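PDB 3C1Q: type II secretion system protein F from Vibrio cholerae, which probably serves in the inner-membrane complex of the type II secretion system, which exports toxins and proteases from the periplasm. Local coordinates for residues Val52-Lys57 against Tyr62-Ser67. Numbering follows the deposited sequence.
Sequences VAVRAK and YTLSDS
K57 and Y62 meet where a short loop links helix 45-59 to the short helix 64-68, a helix-loop-helix connection in the all-helical first cytoplasmic domain of EpsF. The backbone closes the turn: Y62 N donates to K57 O at 3.0 Å, and the same oxygen lies in plane at the edge of the Y62 ring. K57 can be followed outward. Its CB rests 3.3 Å from S67 OG; CG, set beside the backbone N and anti to the carbonyl carbon (chi1 -74°), passes CD2 of Y62, and CD stays near the S67 hydroxyl. A bend at chi3 (77°) then swings CE over the tyrosine, 3.6 Å from the ring centroid and almost on the normal, a CH-pi contact. NZ continues above the same face, 4.4 Å from the centroid, in a cation-pi interaction. Tyrosine suits its place by offering a flat, electron-rich face to both CE and the ammonium. A lysine suits its own because its long apolar shaft can lie against serine and ring while NZ reaches polar partners: D70 in a salt bridge, and a water that bridges to OD2 of D66. Deeper in, the contact is apolar. V54, a compact branched residue, presents its methyl CG1 to CD1 of L64 at 3.7 Å and to CB of S67, while apolar L64 suits a buried site shared with V54, L31 and V83. The new helix begins at T63, a residue suited to the N-cap because its OG1 accepts from D66 N, the capping bond. Small S67 permits the close approach of K57, and its buried hydroxyl is satisfied locally: OG donates to T63 O at 2.8 Å, while S67 N reaches that carbonyl oxygen from the opposite face of its plane.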
loop_
_atom_site.group_PDB
_atom_site.type_symbol
_atom_site.label_atom_id
_atom_site.label_comp_id
_atom_site.label_asym_id
_atom_site.label_seq_id
_atom_site.Cartn_x
_atom_site.Cartn_y
_atom_site.Cartn_z
ATOM N N VAL B 52 -6.717 -12.126 -10.978
ATOM C CA VAL B 52 -7.274 -13.454 -10.756
ATOM C C VAL B 52 -6.683 -14.429 -11.783
ATOM O O VAL B 52 -6.320 -15.563 -11.441
ATOM C CB VAL B 52 -8.823 -13.404 -10.808
ATOM C CG1 VAL B 52 -9.445 -14.802 -10.862
ATOM C CG2 VAL B 52 -9.356 -12.661 -9.588
ATOM N N ALA B 53 -6.564 -13.980 -13.027
ATOM C CA ALA B 53 -6.019 -14.799 -14.101
ATOM C C ALA B 53 -4.548 -15.128 -13.842
ATOM O O ALA B 53 -4.128 -16.259 -14.003
ATOM C CB ALA B 53 -6.188 -14.087 -15.468
ATOM N N VAL B 54 -3.780 -14.122 -13.433
ATOM C CA VAL B 54 -2.380 -14.320 -13.078
ATOM C C VAL B 54 -2.258 -15.289 -11.895
ATOM O O VAL B 54 -1.398 -16.194 -11.901
ATOM C CB VAL B 54 -1.694 -12.956 -12.779
ATOM C CG1 VAL B 54 -0.297 -13.142 -12.188
ATOM C CG2 VAL B 54 -1.601 -12.124 -14.087
ATOM N N ARG B 55 -3.104 -15.107 -10.887
ATOM C CA ARG B 55 -3.118 -16.016 -9.744
ATOM C C ARG B 55 -3.406 -17.449 -10.163
ATOM O O ARG B 55 -2.744 -18.382 -9.691
ATOM C CB ARG B 55 -4.139 -15.608 -8.697
ATOM C CG ARG B 55 -3.959 -16.464 -7.441
ATOM C CD ARG B 55 -5.074 -16.405 -6.465
ATOM N NE ARG B 55 -5.075 -17.665 -5.721
ATOM C CZ ARG B 55 -6.162 -18.294 -5.278
ATOM N NH1 ARG B 55 -6.033 -19.457 -4.641
ATOM N NH2 ARG B 55 -7.376 -17.770 -5.448
ATOM N N ALA B 56 -4.407 -17.622 -11.025
ATOM C CA ALA B 56 -4.763 -18.950 -11.509
ATOM C C ALA B 56 -3.524 -19.601 -12.142
ATOM O O ALA B 56 -3.170 -20.743 -11.810
ATOM C CB ALA B 56 -5.912 -18.866 -12.489
ATOM N N LYS B 57 -2.819 -18.856 -12.987
ATOM C CA LYS B 57 -1.640 -19.400 -13.667
ATOM C C LYS B 57 -0.524 -19.773 -12.690
ATOM O O LYS B 57 0.122 -20.805 -12.849
ATOM C CB LYS B 57 -1.133 -18.439 -14.743
ATOM C CG LYS B 57 -2.038 -18.417 -15.978
ATOM C CD LYS B 57 -1.423 -17.650 -17.117
ATOM C CE LYS B 57 -0.351 -18.423 -17.844
ATOM N NZ LYS B 57 -0.092 -17.900 -19.220
ATOM N N TYR B 62 2.907 -21.869 -13.471
ATOM C CA TYR B 62 3.566 -20.815 -14.232
ATOM C C TYR B 62 4.247 -19.868 -13.272
ATOM O O TYR B 62 3.729 -19.601 -12.189
ATOM C CB TYR B 62 2.553 -20.045 -15.056
ATOM C CG TYR B 62 1.915 -20.850 -16.159
ATOM C CD1 TYR B 62 2.553 -21.008 -17.372
ATOM C CD2 TYR B 62 0.656 -21.436 -16.002
ATOM C CE1 TYR B 62 1.977 -21.725 -18.383
ATOM C CE2 TYR B 62 0.068 -22.147 -17.011
ATOM C CZ TYR B 62 0.730 -22.294 -18.211
ATOM O OH TYR B 62 0.139 -23.009 -19.223
ATOM N N THR B 63 5.403 -19.344 -13.656
ATOM C CA THR B 63 6.036 -18.311 -12.839
ATOM C C THR B 63 5.241 -17.001 -12.916
ATOM O O THR B 63 4.412 -16.790 -13.809
ATOM C CB THR B 63 7.469 -18.040 -13.273
ATOM O OG1 THR B 63 7.470 -17.782 -14.681
ATOM C CG2 THR B 63 8.382 -19.213 -12.945
ATOM N N LEU B 64 5.470 -16.131 -11.954
ATOM C CA LEU B 64 4.859 -14.823 -11.994
ATOM C C LEU B 64 5.307 -14.075 -13.247
ATOM O O LEU B 64 4.473 -13.531 -13.978
ATOM C CB LEU B 64 5.187 -14.028 -10.740
ATOM C CG LEU B 64 4.565 -12.627 -10.672
ATOM C CD1 LEU B 64 3.046 -12.660 -10.783
ATOM C CD2 LEU B 64 5.001 -11.894 -9.384
ATOM N N SER B 65 6.610 -14.049 -13.500
ATOM C CA SER B 65 7.153 -13.369 -14.688
ATOM C C SER B 65 6.539 -13.888 -15.989
ATOM O O SER B 65 6.209 -13.102 -16.884
ATOM C CB SER B 65 8.687 -13.488 -14.742
ATOM O OG SER B 65 9.125 -14.833 -14.697
ATOM N N ASP B 66 6.365 -15.203 -16.107
ATOM C CA ASP B 66 5.803 -15.762 -17.337
ATOM C C ASP B 66 4.327 -15.348 -17.463
ATOM O O ASP B 66 3.871 -14.926 -18.537
ATOM C CB ASP B 66 5.967 -17.293 -17.339
ATOM C CG ASP B 66 5.591 -17.932 -18.651
ATOM O OD1 ASP B 66 5.844 -17.312 -19.705
ATOM O OD2 ASP B 66 5.076 -19.073 -18.626
ATOM N N SER B 67 3.605 -15.438 -16.350
ATOM C CA SER B 67 2.181 -15.058 -16.298
ATOM C C SER B 67 1.963 -13.580 -16.672
ATOM O O SER B 67 1.069 -13.262 -17.449
ATOM C CB SER B 67 1.596 -15.357 -14.924
ATOM O OG SER B 67 1.696 -16.743 -14.589
HETATM O O HOH W 1 2.384 -18.464 -20.204
#